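Local coordinates for probable glutamine-binding lipoprotein GlnH (GLNBP) (Mycobacterium tuberculosis, PDB 6H20) that probably binds aspartate and related amino acids outside the cell and regulates protein kinase G activity to control glutamate metabolism, at residues N251-L254 with E255-N259. Residues are numbered along the deposited sequence; the frame is centred on the assembly and turned at random.
Sequences NGTL and ERIRN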
ATOM      1  N   ASN A 251     -14.425   8.510   2.188  1.00 16.58           N
ATOM      2  CA  ASN A 251     -13.938   9.416   3.221  1.00 16.20           C
ATOM      3  C   ASN A 251     -14.878   9.448   4.416  1.00 16.43           C
ATOM      4  O   ASN A 251     -14.423   9.632   5.553  1.00 15.44           O
ATOM      5  CB  ASN A 251     -13.686  10.806   2.633  1.00 17.30           C
ATOM      6  CG  ASN A 251     -12.452  10.822   1.753  1.00 17.31           C
ATOM      7  OD1 ASN A 251     -11.615   9.916   1.852  1.00 17.95           O
ATOM      8  ND2 ASN A 251     -12.308  11.844   0.919  1.00 16.60           N
ATOM      9  N   GLY A 252     -16.183   9.256   4.182  1.00 14.44           N
ATOM     10  CA  GLY A 252     -17.104   9.077   5.289  1.00 16.99           C
ATOM     11  C   GLY A 252     -16.784   7.843   6.118  1.00 14.48           C
ATOM     12  O   GLY A 252     -16.783   7.896   7.355  1.00 16.37           O
ATOM     13  N   THR A 253     -16.504   6.714   5.450  1.00 16.11           N
ATOM     14  CA  THR A 253     -16.090   5.511   6.170  1.00 15.50           C
ATOM     15  C   THR A 253     -14.843   5.776   6.994  1.00 13.55           C
ATOM     16  O   THR A 253     -14.747   5.345   8.153  1.00 16.64           O
ATOM     17  CB  THR A 253     -15.811   4.361   5.192  1.00 14.80           C
ATOM     18  OG1 THR A 253     -16.982   4.107   4.403  1.00 18.88           O
ATOM     19  CG2 THR A 253     -15.455   3.093   5.966  1.00 15.47           C
ATOM     20  N   LEU A 254     -13.867   6.472   6.409  1.00 14.80           N
ATOM     21  CA  LEU A 254     -12.638   6.717   7.153  1.00 14.60           C
ATOM     22  C   LEU A 254     -12.885   7.619   8.359  1.00 14.90           C
ATOM     23  O   LEU A 254     -12.321   7.383   9.430  1.00 16.61           O
ATOM     24  CB  LEU A 254     -11.550   7.269   6.231  1.00 13.89           C
ATOM     25  CG  LEU A 254     -11.145   6.274   5.138  1.00 14.73           C
ATOM     26  CD1 LEU A 254     -10.061   6.842   4.222  1.00 16.13           C
ATOM     27  CD2 LEU A 254     -10.704   4.915   5.730  1.00 14.55           C
ATOM     28  N   GLU A 255     -13.730   8.649   8.219  1.00 14.78           N
ATOM     29  CA  GLU A 255     -14.113   9.435   9.395  1.00 15.16           C
ATOM     30  C   GLU A 255     -14.749   8.553  10.459  1.00 14.29           C
ATOM     31  O   GLU A 255     -14.432   8.670  11.653  1.00 17.33           O
ATOM     32  CB  GLU A 255     -15.095  10.548   9.013  1.00 16.26           C
ATOM     33  CG  GLU A 255     -14.486  11.714   8.234  1.00 19.87           C
ATOM     34  CD  GLU A 255     -13.736  12.695   9.120  1.00 23.36           C
ATOM     35  OE1 GLU A 255     -13.822  12.590  10.370  1.00 23.26           O
ATOM     36  OE2 GLU A 255     -13.069  13.588   8.559  1.00 21.47           O
ATOM     37  N   ARG A 256     -15.643   7.648  10.050  1.00 15.26           N
ATOM     38  CA  ARG A 256     -16.253   6.753  11.028  1.00 15.23           C
ATOM     39  C   ARG A 256     -15.204   5.935  11.769  1.00 16.95           C
ATOM     40  O   ARG A 256     -15.192   5.912  13.004  1.00 17.47           O
ATOM     41  CB  ARG A 256     -17.276   5.827  10.380  1.00 15.11           C
ATOM     42  CG  ARG A 256     -17.927   4.950  11.435  1.00 15.27           C
ATOM     43  CD  ARG A 256     -18.963   4.025  10.852  1.00 16.36           C
ATOM     44  NE  ARG A 256     -18.479   3.109   9.815  1.00 17.01           N
ATOM     45  CZ  ARG A 256     -17.800   1.985  10.051  1.00 18.52           C
ATOM     46  NH1 ARG A 256     -17.462   1.646  11.291  1.00 19.81           N
ATOM     47  NH2 ARG A 256     -17.451   1.198   9.037  1.00 19.83           N
ATOM     48  N   ILE A 257     -14.316   5.256  11.039  1.00 15.31           N
ATOM     49  CA  ILE A 257     -13.411   4.326  11.719  1.00 14.58           C
ATOM     50  C   ILE A 257     -12.330   5.051  12.516  1.00 16.09           C
ATOM     51  O   ILE A 257     -11.831   4.517  13.516  1.00 19.00           O
ATOM     52  CB  ILE A 257     -12.844   3.249  10.775  1.00 15.47           C
ATOM     53  CG1 ILE A 257     -11.893   3.855   9.740  1.00 15.91           C
ATOM     54  CG2 ILE A 257     -13.971   2.460  10.133  1.00 18.26           C
ATOM     55  CD1 ILE A 257     -11.097   2.775   8.946  1.00 18.73           C
ATOM     56  N   ARG A 258     -11.933   6.261  12.104  1.00 16.95           N
ATOM     57  CA  ARG A 258     -10.972   7.001  12.924  1.00 17.05           C
ATOM     58  C   ARG A 258     -11.559   7.384  14.272  1.00 20.37           C
ATOM     59  O   ARG A 258     -10.816   7.529  15.250  1.00 22.81           O
ATOM     60  CB  ARG A 258     -10.497   8.269  12.220  1.00 19.38           C
ATOM     61  CG  ARG A 258      -9.646   8.020  10.990  1.00 22.03           C
ATOM     62  CD  ARG A 258      -8.986   9.316  10.564  1.00 22.27           C
ATOM     63  NE  ARG A 258      -8.462   9.269   9.205  1.00 20.48           N
ATOM     64  CZ  ARG A 258      -9.151   9.609   8.114  1.00 19.78           C
ATOM     65  NH1 ARG A 258     -10.420  10.014   8.203  1.00 21.97           N
ATOM     66  NH2 ARG A 258      -8.572   9.541   6.925  1.00 18.35           N
ATOM     67  N   ASN A 259     -12.880   7.544  14.349  1.00 19.20           N
ATOM     68  CA  ASN A 259     -13.518   8.100  15.533  1.00 19.90           C
ATOM     69  C   ASN A 259     -14.294   7.085  16.359  1.00 22.24           C
ATOM     70  O   ASN A 259     -14.607   7.370  17.522  1.00 25.55           O
ATOM     71  CB  ASN A 259     -14.453   9.239  15.110  1.00 19.49           C
ATOM     72  CG  ASN A 259     -13.693  10.478  14.778  1.00 19.51           C
ATOM     73  OD1 ASN A 259     -13.242  11.191  15.682  1.00 26.38           O
ATOM     74  ND2 ASN A 259     -13.503  10.739  13.496  1.00 18.14           N
TER
HETATM   75  O   HOH W   1     -11.937  10.895   5.712  1.00 28.80           O
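L254 CB lies over one face of the R258 guanidinium, 3.8 Å from R258 CZ. A water sits at the edge of that group, in its plane. It accepts from R258 NH1 at 3.0 Å and donates to N251 O, linking residues two turns apart. R258 CG lies beside the backbone N (chi1 -68°), the chain runs extended from CG to NE, and chi4 of 90° turns the plane across L254 CB. R258 NH2 also binds V137 O and T136 OG1. The R256 guanidinium has I257 CG2 over one face, 3.5 Å above the plane and offset toward the rim. T253 CG2 approaches the same group obliquely, 4.1 Å from R256 NH2. T253 turns this methyl toward R256 with CG2 anti to its own N, while OG1 binds D88.

L254 and I257 lie side by side, and L254 CD2 meets I257 CD1 at 3.9 Å. I257 also packs on I81 and E84 of helix 77-90. Four i to i+4 backbone bonds run through the turn, from E255, R256, I257 and R258 to N251, G252, T253 and L254. N251 O takes two bonds, from E255 N at 2.9 Å and from the water. Near the end of helix 244-259, N259 folds its amide back: ND2 donates to E255 O at 2.9 Å, with a nearly straight N-H...O angle of 168°.

This is the partly buried C-terminal part of helix 244-259 in a solute-binding protein family 3 fold, away from the asparagine pocket. R256 forms salt bridges with E84 and D88 of helix 77-90 and with D260. The chemistry implies that the two arginines tie the helix to different neighbours: R256 to helix 77-90 through charge, R258 to T136 and V137 through hydrogen bonds.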